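Local coordinates for protein rhamnonate dehydratase (Gibberella zeae PH-1, PDB 3FXG) that probably catalyses the magnesium-dependent dehydration of rhamnonate, as a sugar-acid dehydratase of the enolase superfamily, at residues 70-73 and 77-80; 95-100 and 131-136; 234-239 and 264-269; 344-349 and 354-359. All blocks are in the same frame, centred on the assembly; numbering follows the deposited sequence.

Interaction 1 (70-73 and 77-80)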
loop_
_atom_site.group_PDB
_atom_site.type_symbol
_atom_site.label_atom_id
_atom_site.label_comp_id
_atom_site.label_asym_id
_atom_site.label_seq_id
_atom_site.Cartn_x
_atom_site.Cartn_y
_atom_site.Cartn_z
ATOM N N GLU A 70 -45.702 -18.089 7.266
ATOM C CA GLU A 70 -46.389 -18.896 6.267
ATOM C C GLU A 70 -46.770 -17.978 5.115
ATOM O O GLU A 70 -47.306 -16.892 5.331
ATOM C CB GLU A 70 -47.669 -19.530 6.829
ATOM C CG GLU A 70 -47.476 -20.498 7.988
ATOM C CD GLU A 70 -48.761 -21.248 8.331
ATOM O OE1 GLU A 70 -49.822 -20.596 8.417
ATOM O OE2 GLU A 70 -48.711 -22.481 8.519
ATOM N N ILE A 71 -46.475 -18.403 3.893
ATOM C CA ILE A 71 -46.829 -17.616 2.722
ATOM C C ILE A 71 -47.722 -18.500 1.860
ATOM O O ILE A 71 -47.300 -19.559 1.400
ATOM C CB ILE A 71 -45.578 -17.190 1.928
ATOM C CG1 ILE A 71 -44.683 -16.317 2.812
ATOM C CG2 ILE A 71 -45.991 -16.425 0.669
ATOM C CD1 ILE A 71 -43.366 -15.918 2.157
ATOM N N GLU A 72 -48.965 -18.073 1.668
ATOM C CA GLU A 72 -49.917 -18.848 0.881
ATOM C C GLU A 72 -50.101 -18.265 -0.508
ATOM O O GLU A 72 -50.305 -17.060 -0.661
ATOM C CB GLU A 72 -51.270 -18.905 1.591
ATOM C CG GLU A 72 -52.261 -19.855 0.934
ATOM C CD GLU A 72 -53.555 -19.977 1.711
ATOM O OE1 GLU A 72 -53.489 -20.114 2.949
ATOM O OE2 GLU A 72 -54.633 -19.947 1.082
ATOM N N ALA A 73 -50.022 -19.129 -1.515
ATOM C CA ALA A 73 -50.190 -18.715 -2.904
ATOM C C ALA A 73 -51.664 -18.818 -3.287
ATOM O O ALA A 73 -52.459 -19.432 -2.571
ATOM C CB ALA A 73 -49.343 -19.595 -3.824
ATOM N N THR A 77 -51.248 -23.367 -2.249
ATOM C CA THR A 77 -49.967 -23.904 -1.803
ATOM C C THR A 77 -49.398 -22.985 -0.732
ATOM O O THR A 77 -49.484 -21.762 -0.847
ATOM C CB THR A 77 -48.960 -24.005 -2.963
ATOM O OG1 THR A 77 -49.539 -24.763 -4.034
ATOM C CG2 THR A 77 -47.681 -24.690 -2.494
ATOM N N VAL A 78 -48.826 -23.574 0.313
ATOM C CA VAL A 78 -48.260 -22.792 1.403
ATOM C C VAL A 78 -46.799 -23.125 1.669
ATOM O O VAL A 78 -46.434 -24.282 1.877
ATOM C CB VAL A 78 -49.045 -23.007 2.727
ATOM C CG1 VAL A 78 -48.414 -22.182 3.849
ATOM C CG2 VAL A 78 -50.511 -22.613 2.544
ATOM N N GLY A 79 -45.965 -22.095 1.652
ATOM C CA GLY A 79 -44.559 -22.286 1.934
ATOM C C GLY A 79 -44.324 -21.674 3.297
ATOM O O GLY A 79 -44.996 -20.710 3.658
ATOM N N PHE A 80 -43.393 -22.225 4.067
ATOM C CA PHE A 80 -43.117 -21.676 5.384
ATOM C C PHE A 80 -41.670 -21.872 5.816
ATOM O O PHE A 80 -40.923 -22.640 5.210
ATOM C CB PHE A 80 -44.075 -22.285 6.424
ATOM C CG PHE A 80 -44.065 -23.789 6.461
ATOM C CD1 PHE A 80 -42.986 -24.483 6.997
ATOM C CD2 PHE A 80 -45.144 -24.514 5.961
ATOM C CE1 PHE A 80 -42.979 -25.881 7.038
ATOM C CE2 PHE A 80 -45.147 -25.912 5.995
ATOM C CZ PHE A 80 -44.060 -26.594 6.536
#
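Glu72 lays the aliphatic part of its side chain across Val78, with CG 3.6 Å from Val78 CG2. With CG anti to the backbone N (chi1 -172°), the stem is carried alongside that methyl. The other methyl of Val78, CG1, meets Glu70 CB at 4.1 Å, and Val78 thus sits between the two glutamate stems on one face of the sheet. Phe80 lies on the same face. Its CB packs against Glu70 CG, while its ring leads away from the pair of strands and makes a cation-pi contact with Lys146. Arg15 of strand 11-19 forms salt bridges with both Glu70 and Glu72, which probably offsets their charges.

The backbones run antiparallel. Ile71 N donates to Gly79 O at 2.8 Å, and Gly79 N returns a bond to Ile71 O at 2.9 Å. A third bond joins Ala73 N to Thr77 O (2.8 Å, 176° at the hydrogen) and closes the ladder next to the turn. Ile71 points to the opposite face, where it packs on Ala139 and Leu140 of helix 128-148. This is a beta hairpin in the antiparallel sheet of the N-terminal capping domain found in the enolase superfamily.

Interaction 2 (95-100 and 131-136)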
loop_
_atom_site.group_PDB
_atom_site.type_symbol
_atom_site.label_atom_id
_atom_site.label_comp_id
_atom_site.label_asym_id
_atom_site.label_seq_id
_atom_site.Cartn_x
_atom_site.Cartn_y
_atom_site.Cartn_z
ATOM N N GLN A 95 -46.124 -5.237 9.648
ATOM C CA GLN A 95 -46.114 -3.781 9.567
ATOM C C GLN A 95 -45.264 -3.234 8.423
ATOM O O GLN A 95 -45.613 -2.221 7.813
ATOM C CB GLN A 95 -45.643 -3.183 10.894
ATOM C CG GLN A 95 -46.627 -3.360 12.042
ATOM C CD GLN A 95 -47.967 -2.697 11.769
ATOM O OE1 GLN A 95 -48.959 -3.367 11.481
ATOM N NE2 GLN A 95 -47.997 -1.374 11.848
ATOM N N HIS A 96 -44.159 -3.900 8.109
ATOM C CA HIS A 96 -43.304 -3.399 7.043
ATOM C C HIS A 96 -43.224 -4.225 5.761
ATOM O O HIS A 96 -43.517 -3.729 4.674
ATOM C CB HIS A 96 -41.881 -3.186 7.580
ATOM C CG HIS A 96 -41.029 -2.313 6.708
ATOM N ND1 HIS A 96 -39.698 -2.070 6.974
ATOM C CD2 HIS A 96 -41.323 -1.609 5.589
ATOM C CE1 HIS A 96 -39.210 -1.254 6.056
ATOM N NE2 HIS A 96 -40.174 -0.959 5.205
ATOM N N PHE A 97 -42.850 -5.491 5.887
ATOM C CA PHE A 97 -42.648 -6.326 4.713
ATOM C C PHE A 97 -43.844 -6.887 3.951
ATOM O O PHE A 97 -43.740 -7.132 2.750
ATOM C CB PHE A 97 -41.669 -7.445 5.083
ATOM C CG PHE A 97 -40.389 -6.932 5.681
ATOM C CD1 PHE A 97 -39.578 -6.054 4.963
ATOM C CD2 PHE A 97 -40.021 -7.274 6.979
ATOM C CE1 PHE A 97 -38.421 -5.521 5.532
ATOM C CE2 PHE A 97 -38.867 -6.747 7.557
ATOM C CZ PHE A 97 -38.066 -5.867 6.833
ATOM N N GLU A 98 -44.981 -7.070 4.615
ATOM C CA GLU A 98 -46.145 -7.625 3.927
ATOM C C GLU A 98 -46.514 -6.859 2.655
ATOM O O GLU A 98 -46.924 -7.458 1.661
ATOM C CB GLU A 98 -47.356 -7.676 4.865
ATOM C CG GLU A 98 -48.534 -8.446 4.283
ATOM C CD GLU A 98 -49.653 -8.681 5.286
ATOM O OE1 GLU A 98 -49.376 -8.734 6.504
ATOM O OE2 GLU A 98 -50.812 -8.833 4.853
ATOM N N ARG A 99 -46.348 -5.540 2.682
ATOM C CA ARG A 99 -46.686 -4.697 1.537
ATOM C C ARG A 99 -45.962 -5.061 0.239
ATOM O O ARG A 99 -46.480 -4.823 -0.850
ATOM C CB ARG A 99 -46.406 -3.225 1.866
ATOM C CG ARG A 99 -44.925 -2.845 1.896
ATOM C CD ARG A 99 -44.743 -1.415 2.404
ATOM N NE ARG A 99 -45.047 -1.307 3.831
ATOM C CZ ARG A 99 -45.274 -0.162 4.467
ATOM N NH1 ARG A 99 -45.236 0.988 3.805
ATOM N NH2 ARG A 99 -45.538 -0.164 5.767
ATOM N N PHE A 100 -44.766 -5.628 0.349
ATOM C CA PHE A 100 -43.996 -5.989 -0.840
ATOM C C PHE A 100 -44.348 -7.374 -1.369
ATOM O O PHE A 100 -44.076 -7.694 -2.528
ATOM C CB PHE A 100 -42.501 -5.964 -0.519
ATOM C CG PHE A 100 -42.029 -4.671 0.068
ATOM C CD1 PHE A 100 -41.935 -3.529 -0.720
ATOM C CD2 PHE A 100 -41.694 -4.587 1.415
ATOM C CE1 PHE A 100 -41.514 -2.319 -0.174
ATOM C CE2 PHE A 100 -41.273 -3.380 1.971
ATOM C CZ PHE A 100 -41.183 -2.245 1.174
ATOM N N ALA A 131 -32.858 -10.698 9.905
ATOM C CA ALA A 131 -33.284 -12.038 10.279
ATOM C C ALA A 131 -34.736 -12.223 9.810
ATOM O O ALA A 131 -35.122 -13.299 9.351
ATOM C CB ALA A 131 -33.185 -12.220 11.797
ATOM N N VAL A 132 -35.535 -11.163 9.918
ATOM C CA VAL A 132 -36.935 -11.221 9.496
ATOM C C VAL A 132 -37.003 -11.469 7.992
ATOM O O VAL A 132 -37.731 -12.349 7.520
ATOM C CB VAL A 132 -37.673 -9.900 9.815
ATOM C CG1 VAL A 132 -39.102 -9.958 9.290
ATOM C CG2 VAL A 132 -37.669 -9.656 11.323
ATOM N N ILE A 133 -36.234 -10.690 7.242
ATOM C CA ILE A 133 -36.203 -10.836 5.798
ATOM C C ILE A 133 -35.749 -12.244 5.421
ATOM O O ILE A 133 -36.271 -12.838 4.481
ATOM C CB ILE A 133 -35.251 -9.802 5.158
ATOM C CG1 ILE A 133 -35.791 -8.387 5.400
ATOM C CG2 ILE A 133 -35.109 -10.076 3.661
ATOM C CD1 ILE A 133 -34.871 -7.281 4.910
ATOM N N SER A 134 -34.786 -12.780 6.167
ATOM C CA SER A 134 -34.261 -14.117 5.889
ATOM C C SER A 134 -35.337 -15.195 5.954
ATOM O O SER A 134 -35.421 -16.055 5.075
ATOM C CB SER A 134 -33.146 -14.471 6.876
ATOM O OG SER A 134 -32.071 -13.551 6.801
ATOM N N VAL A 135 -36.150 -15.157 7.003
ATOM C CA VAL A 135 -37.203 -16.150 7.171
ATOM C C VAL A 135 -38.272 -16.025 6.089
ATOM O O VAL A 135 -38.811 -17.028 5.617
ATOM C CB VAL A 135 -37.845 -16.035 8.569
ATOM C CG1 VAL A 135 -38.964 -17.053 8.716
ATOM C CG2 VAL A 135 -36.784 -16.271 9.640
ATOM N N ILE A 136 -38.580 -14.797 5.691
ATOM C CA ILE A 136 -39.576 -14.582 4.647
ATOM C C ILE A 136 -39.054 -15.160 3.332
ATOM O O ILE A 136 -39.790 -15.822 2.596
ATOM C CB ILE A 136 -39.879 -13.077 4.463
ATOM C CG1 ILE A 136 -40.631 -12.551 5.688
ATOM C CG2 ILE A 136 -40.687 -12.855 3.188
ATOM C CD1 ILE A 136 -40.831 -11.037 5.694
#
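Segments 95-100 and 131-136, from helices 86-101 and 128-148, run in broadly the same direction, with their axes 37° apart and 11.3 Å from each other at closest approach. The nearest CA atoms are those of Phe97 and Ile133, 7.9 Å apart. The first segment has a wider pi-type turn at 95-97. The gap between the backbones is bridged by side chains, mainly by the ring of Phe97.

Three residues of the second helix receive that ring. Ile133 CG1 lies over one face, 4.1 Å from the centroid of the Phe97 ring and 26° off its normal, a CH-pi contact displaced toward CZ. Val132 comes in obliquely, with CG1 3.7 Å from Phe97 CE2. Ile136 reaches the root of the side chain, with CD1 3.7 Å from Phe97 CB. The Phe97 CG is anti to its own carbonyl carbon (chi1 -53°), which directs the ring into this group. The opposite ring face has His96 CG near its rim. No hydrogen bond crosses the contact, and all four touching residues are buried.

Helix 86-101 also meets another subunit: His96 NE2 bonds to Trp59 O, and Arg99 NH1 to Ser58 O, both acceptors on that neighbouring subunit. Within the chain, Met116 of helix 109-119 packs on both Phe97 and Ile133, and Val135 turns to Phe67 and Val69 of strand 66-73.

Interaction 3 (234-239 and 264-269)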
loop_
_atom_site.group_PDB
_atom_site.type_symbol
_atom_site.label_atom_id
_atom_site.label_comp_id
_atom_site.label_asym_id
_atom_site.label_seq_id
_atom_site.Cartn_x
_atom_site.Cartn_y
_atom_site.Cartn_z
ATOM N N GLU A 234 -2.066 -14.920 21.783
ATOM C CA GLU A 234 -1.392 -15.644 22.856
ATOM C C GLU A 234 -1.977 -17.039 23.073
ATOM O O GLU A 234 -1.237 -17.992 23.308
ATOM C CB GLU A 234 -1.441 -14.852 24.169
ATOM C CG GLU A 234 -0.862 -15.632 25.351
ATOM C CD GLU A 234 -0.605 -14.778 26.578
ATOM O OE1 GLU A 234 -1.411 -13.868 26.862
ATOM O OE2 GLU A 234 0.403 -15.033 27.273
ATOM N N LEU A 235 -3.300 -17.153 22.996
ATOM C CA LEU A 235 -3.975 -18.438 23.185
ATOM C C LEU A 235 -3.588 -19.426 22.088
ATOM O O LEU A 235 -3.267 -20.586 22.361
ATOM C CB LEU A 235 -5.495 -18.242 23.188
ATOM C CG LEU A 235 -6.369 -19.499 23.283
ATOM C CD1 LEU A 235 -6.073 -20.249 24.578
ATOM C CD2 LEU A 235 -7.835 -19.100 23.231
ATOM N N VAL A 236 -3.627 -18.971 20.841
ATOM C CA VAL A 236 -3.268 -19.837 19.732
ATOM C C VAL A 236 -1.819 -20.297 19.885
ATOM O O VAL A 236 -1.512 -21.473 19.687
ATOM C CB VAL A 236 -3.478 -19.117 18.378
ATOM C CG1 VAL A 236 -2.855 -19.919 17.239
ATOM C CG2 VAL A 236 -4.978 -18.948 18.131
ATOM N N LYS A 237 -0.932 -19.378 20.259
ATOM C CA LYS A 237 0.470 -19.731 20.440
ATOM C C LYS A 237 0.607 -20.803 21.522
ATOM O O LYS A 237 1.350 -21.769 21.358
ATOM C CB LYS A 237 1.293 -18.502 20.838
ATOM C CG LYS A 237 2.785 -18.784 20.917
ATOM C CD LYS A 237 3.588 -17.557 21.337
ATOM C CE LYS A 237 5.081 -17.867 21.336
ATOM N NZ LYS A 237 5.908 -16.701 21.762
ATOM N N ALA A 238 -0.127 -20.634 22.616
ATOM C CA ALA A 238 -0.075 -21.581 23.727
ATOM C C ALA A 238 -0.640 -22.957 23.389
ATOM O O ALA A 238 -0.352 -23.930 24.086
ATOM C CB ALA A 238 -0.809 -21.007 24.930
ATOM N N CYS A 239 -1.433 -23.044 22.323
ATOM C CA CYS A 239 -2.046 -24.314 21.925
ATOM C C CYS A 239 -1.470 -24.923 20.657
ATOM O O CYS A 239 -2.041 -25.868 20.111
ATOM C CB CYS A 239 -3.552 -24.131 21.711
ATOM S SG CYS A 239 -4.486 -23.648 23.163
ATOM N N ARG A 264 -0.959 -12.143 10.714
ATOM C CA ARG A 264 0.442 -11.736 10.692
ATOM C C ARG A 264 1.196 -12.558 11.733
ATOM O O ARG A 264 2.354 -12.924 11.539
ATOM C CB ARG A 264 0.582 -10.242 11.015
ATOM C CG ARG A 264 2.027 -9.793 11.216
ATOM C CD ARG A 264 2.155 -8.280 11.408
ATOM N NE ARG A 264 1.594 -7.815 12.674
ATOM C CZ ARG A 264 1.580 -6.540 13.055
ATOM N NH1 ARG A 264 2.098 -5.606 12.268
ATOM N NH2 ARG A 264 1.045 -6.198 14.219
ATOM N N ALA A 265 0.520 -12.851 12.837
ATOM C CA ALA A 265 1.123 -13.621 13.916
ATOM C C ALA A 265 1.050 -15.127 13.677
ATOM O O ALA A 265 2.010 -15.851 13.940
ATOM C CB ALA A 265 0.445 -13.278 15.237
ATOM N N HIS A 266 -0.085 -15.594 13.170
ATOM C CA HIS A 266 -0.281 -17.026 12.940
ATOM C C HIS A 266 -0.743 -17.321 11.514
ATOM O O HIS A 266 -1.854 -17.802 11.303
ATOM C CB HIS A 266 -1.322 -17.558 13.928
ATOM C CG HIS A 266 -0.911 -17.439 15.362
ATOM N ND1 HIS A 266 0.143 -18.148 15.894
ATOM C CD2 HIS A 266 -1.415 -16.696 16.376
ATOM C CE1 HIS A 266 0.274 -17.847 17.174
ATOM N NE2 HIS A 266 -0.661 -16.968 17.492
ATOM N N PRO A 267 0.116 -17.062 10.520
ATOM C CA PRO A 267 -0.250 -17.308 9.120
ATOM C C PRO A 267 -0.494 -18.764 8.716
ATOM O O PRO A 267 -1.089 -19.022 7.669
ATOM C CB PRO A 267 0.901 -16.661 8.351
ATOM C CG PRO A 267 2.072 -16.878 9.270
ATOM C CD PRO A 267 1.485 -16.527 10.622
ATOM N N THR A 268 -0.046 -19.717 9.530
ATOM C CA THR A 268 -0.258 -21.127 9.202
ATOM C C THR A 268 -1.445 -21.724 9.964
ATOM O O THR A 268 -1.680 -22.932 9.911
ATOM C CB THR A 268 0.991 -21.980 9.513
ATOM O OG1 THR A 268 1.175 -22.055 10.930
ATOM C CG2 THR A 268 2.235 -21.359 8.882
ATOM N N VAL A 269 -2.187 -20.880 10.676
ATOM C CA VAL A 269 -3.341 -21.340 11.443
ATOM C C VAL A 269 -4.632 -20.844 10.798
ATOM O O VAL A 269 -4.706 -19.709 10.321
ATOM C CB VAL A 269 -3.280 -20.834 12.903
ATOM C CG1 VAL A 269 -4.493 -21.323 13.680
ATOM C CG2 VAL A 269 -2.002 -21.325 13.567
#
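His266 and Val236 bury the most surface here, and they join two successive helices on the outside of the barrel domain, the modified TIM barrel of the enolase superfamily. Val236 sits near the end of helix 229-238. His266 is the first residue to leave helical geometry after helix 259-265, and it opens a type I beta turn that runs to Val269.

The methyl CG1 of Val236 lies over the middle of the imidazole face. It is 3.5 Å from the centroid of the His266 ring and only 3° off the ring normal, a CH-pi contact almost along that normal. Val236 CG1 is anti to the backbone N (chi1 169°), which brings this methyl out toward the ring. The side chains of Val236 and His266 run antiparallel alongside one another. The ring also passes Lys237, whose backbone N is 3.6 Å from His266 CE1.

His266 NE2 is hydrogen-bonded to Ile233 O, one turn earlier than Lys237 in the same helix. This bond ties the ring to the helix by a polar link beside the methyl contact and should limit its rotation. Toward the barrel strands, Trp247 of strand 246-248 touches both Val236 and Val269, and Phe271 of strand 270-273 touches Val236 and His266. The contact lies at a subunit boundary: Ala265 packs on Pro267 of a neighbouring subunit.

Val269 completes the apolar cluster from the far end of the turn, placing its CG2 4.0 Å from Val236 CG1.

Interaction 4 (344-349 and 354-359)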
loop_
_atom_site.group_PDB
_atom_site.type_symbol
_atom_site.label_atom_id
_atom_site.label_comp_id
_atom_site.label_asym_id
_atom_site.label_seq_id
_atom_site.Cartn_x
_atom_site.Cartn_y
_atom_site.Cartn_z
ATOM N N GLN A 344 -20.830 -29.468 6.332
ATOM C CA GLN A 344 -21.849 -28.830 7.142
ATOM C C GLN A 344 -21.647 -28.978 8.641
ATOM O O GLN A 344 -21.051 -29.943 9.114
ATOM C CB GLN A 344 -23.210 -29.419 6.758
ATOM C CG GLN A 344 -24.334 -29.016 7.673
ATOM C CD GLN A 344 -25.074 -27.802 7.183
ATOM O OE1 GLN A 344 -25.674 -27.075 7.969
ATOM N NE2 GLN A 344 -25.055 -27.586 5.876
ATOM N N GLU A 345 -22.164 -28.008 9.383
ATOM C CA GLU A 345 -22.081 -28.040 10.830
ATOM C C GLU A 345 -23.395 -28.545 11.410
ATOM O O GLU A 345 -24.469 -28.286 10.867
ATOM C CB GLU A 345 -21.822 -26.643 11.396
ATOM C CG GLU A 345 -22.120 -26.547 12.892
ATOM C CD GLU A 345 -21.959 -25.148 13.459
ATOM O OE1 GLU A 345 -22.401 -24.183 12.802
ATOM O OE2 GLU A 345 -21.403 -25.015 14.573
ATOM N N TYR A 346 -23.300 -29.288 12.502
ATOM C CA TYR A 346 -24.488 -29.742 13.198
ATOM C C TYR A 346 -24.245 -29.393 14.652
ATOM O O TYR A 346 -23.291 -29.877 15.264
ATOM C CB TYR A 346 -24.723 -31.242 13.076
ATOM C CG TYR A 346 -26.159 -31.571 13.412
ATOM C CD1 TYR A 346 -27.171 -31.352 12.477
ATOM C CD2 TYR A 346 -26.520 -32.013 14.684
ATOM C CE1 TYR A 346 -28.507 -31.561 12.793
ATOM C CE2 TYR A 346 -27.863 -32.224 15.018
ATOM C CZ TYR A 346 -28.848 -31.995 14.061
ATOM O OH TYR A 346 -30.177 -32.197 14.354
ATOM N N LEU A 347 -25.092 -28.525 15.187
ATOM C CA LEU A 347 -24.975 -28.090 16.568
ATOM C C LEU A 347 -25.664 -29.118 17.453
ATOM O O LEU A 347 -26.890 -29.217 17.449
ATOM C CB LEU A 347 -25.627 -26.712 16.725
ATOM C CG LEU A 347 -25.447 -25.925 18.027
ATOM C CD1 LEU A 347 -26.013 -24.520 17.846
ATOM C CD2 LEU A 347 -26.142 -26.640 19.174
ATOM N N ALA A 348 -24.874 -29.890 18.196
ATOM C CA ALA A 348 -25.421 -30.912 19.085
ATOM C C ALA A 348 -26.487 -30.278 19.970
ATOM O O ALA A 348 -26.183 -29.468 20.844
ATOM C CB ALA A 348 -24.318 -31.514 19.944
ATOM N N ASN A 349 -27.738 -30.652 19.741
ATOM C CA ASN A 349 -28.834 -30.085 20.507
ATOM C C ASN A 349 -29.266 -30.937 21.698
ATOM O O ASN A 349 -30.272 -30.646 22.343
ATOM C CB ASN A 349 -30.013 -29.818 19.579
ATOM C CG ASN A 349 -30.491 -31.060 18.887
ATOM O OD1 ASN A 349 -29.695 -31.817 18.324
ATOM N ND2 ASN A 349 -31.797 -31.282 18.914
ATOM N N LYS A 354 -24.131 -35.475 23.621
ATOM C CA LYS A 354 -23.697 -36.829 23.284
ATOM C C LYS A 354 -24.571 -37.523 22.242
ATOM O O LYS A 354 -24.307 -38.664 21.870
ATOM C CB LYS A 354 -23.623 -37.680 24.555
ATOM C CG LYS A 354 -22.661 -37.119 25.596
ATOM C CD LYS A 354 -22.511 -38.040 26.797
ATOM C CE LYS A 354 -21.514 -37.465 27.793
ATOM N NZ LYS A 354 -21.307 -38.356 28.971
ATOM N N SER A 355 -25.606 -36.837 21.770
ATOM C CA SER A 355 -26.494 -37.411 20.765
ATOM C C SER A 355 -27.043 -36.315 19.867
ATOM O O SER A 355 -26.972 -35.137 20.205
ATOM C CB SER A 355 -27.648 -38.161 21.436
ATOM O OG SER A 355 -28.418 -37.292 22.244
ATOM N N VAL A 356 -27.584 -36.706 18.720
ATOM C CA VAL A 356 -28.133 -35.741 17.776
ATOM C C VAL A 356 -29.656 -35.744 17.801
ATOM O O VAL A 356 -30.289 -36.795 17.693
ATOM C CB VAL A 356 -27.653 -36.029 16.330
ATOM C CG1 VAL A 356 -26.133 -36.029 16.276
ATOM C CG2 VAL A 356 -28.188 -37.364 15.856
ATOM N N LEU A 357 -30.233 -34.558 17.954
ATOM C CA LEU A 357 -31.680 -34.392 17.988
ATOM C C LEU A 357 -32.060 -33.302 16.988
ATOM O O LEU A 357 -31.204 -32.530 16.553
ATOM C CB LEU A 357 -32.127 -34.002 19.399
ATOM C CG LEU A 357 -31.800 -35.003 20.513
ATOM C CD1 LEU A 357 -32.219 -34.429 21.859
ATOM C CD2 LEU A 357 -32.512 -36.321 20.246
ATOM N N PRO A 358 -33.344 -33.226 16.603
ATOM C CA PRO A 358 -33.801 -32.211 15.643
ATOM C C PRO A 358 -33.344 -30.804 16.020
ATOM O O PRO A 358 -33.417 -30.414 17.183
ATOM C CB PRO A 358 -35.320 -32.354 15.691
ATOM C CG PRO A 358 -35.502 -33.817 15.969
ATOM C CD PRO A 358 -34.466 -34.077 17.040
ATOM N N VAL A 359 -32.874 -30.045 15.033
ATOM C CA VAL A 359 -32.408 -28.685 15.285
ATOM C C VAL A 359 -33.560 -27.777 15.702
ATOM O O VAL A 359 -33.396 -26.902 16.552
ATOM C CB VAL A 359 -31.729 -28.068 14.036
ATOM C CG1 VAL A 359 -30.598 -28.966 13.552
ATOM C CG2 VAL A 359 -32.751 -27.858 12.937
#
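Leu357 N donates to Asn349 OD1 at 2.8 Å. The bond is bent, 143° at the hydrogen, and the donor comes in tilted 22° from the carbonyl plane. The amide of Asn349 and the Leu357 carbonyl are modelled too close together, so the exact placing of both, and with it the fine geometry of this bond, is doubtful. The Asn349 side chain points toward the loop 354-359.

Tyr346 approaches the same carbonyl with the edge of its ring. Its OH bonds to Leu357 O, but at 2.4 Å the distance is too short to be taken literally. Two valines flank the ring, and both come in obliquely. Val356 meets it at CE2, with its CB 4.0 Å from Tyr346 CE2. Val359 meets it at CE1, a close contact with CG1 3.4 Å from Tyr346 CE1. The phenol thus lies between two valines of the loop.

Other groups fix the two segments. Ala348 O accepts a hydrogen bond from Trp36 NE1, and Val359 N bonds to Glu367 OE2. Phe166 of strand 163-169 and Tyr332 of helix 329-335 also pack on Tyr346.

Strand 344-347 runs parallel to strand 163-169 in the barrel, and the loop folds back across its C-terminal end. The magnesium ion, held by Asp222, Glu248 and Glu275, is about 12 Å from the Tyr346 side chain. Such a loop after a barrel strand is typical of the C-terminal end of the enolase-superfamily barrel, the end that carries the active site.

Interactions 1 and 2 share the N-terminal domain and touch: Ile71 CD1 of the hairpin is 3.6 Å from Ile136 O of helix 128-148. The first is mostly backbone hydrogen bonding, with glutamate stems on one face. The second has no polar bond across it and relies on a phenylalanine ring. Interactions 3 and 4 belong to the barrel domain, with centres 29 Å apart. Interaction 3 is buried packing of methyl on imidazole, close to subunit boundaries. Interaction 4 is partly buried and more polar, and its tyrosine lies about 12 Å from the magnesium ion. Interactions 1 and 3 lie on opposite sides of the chain's centre, with centres 49 Å apart.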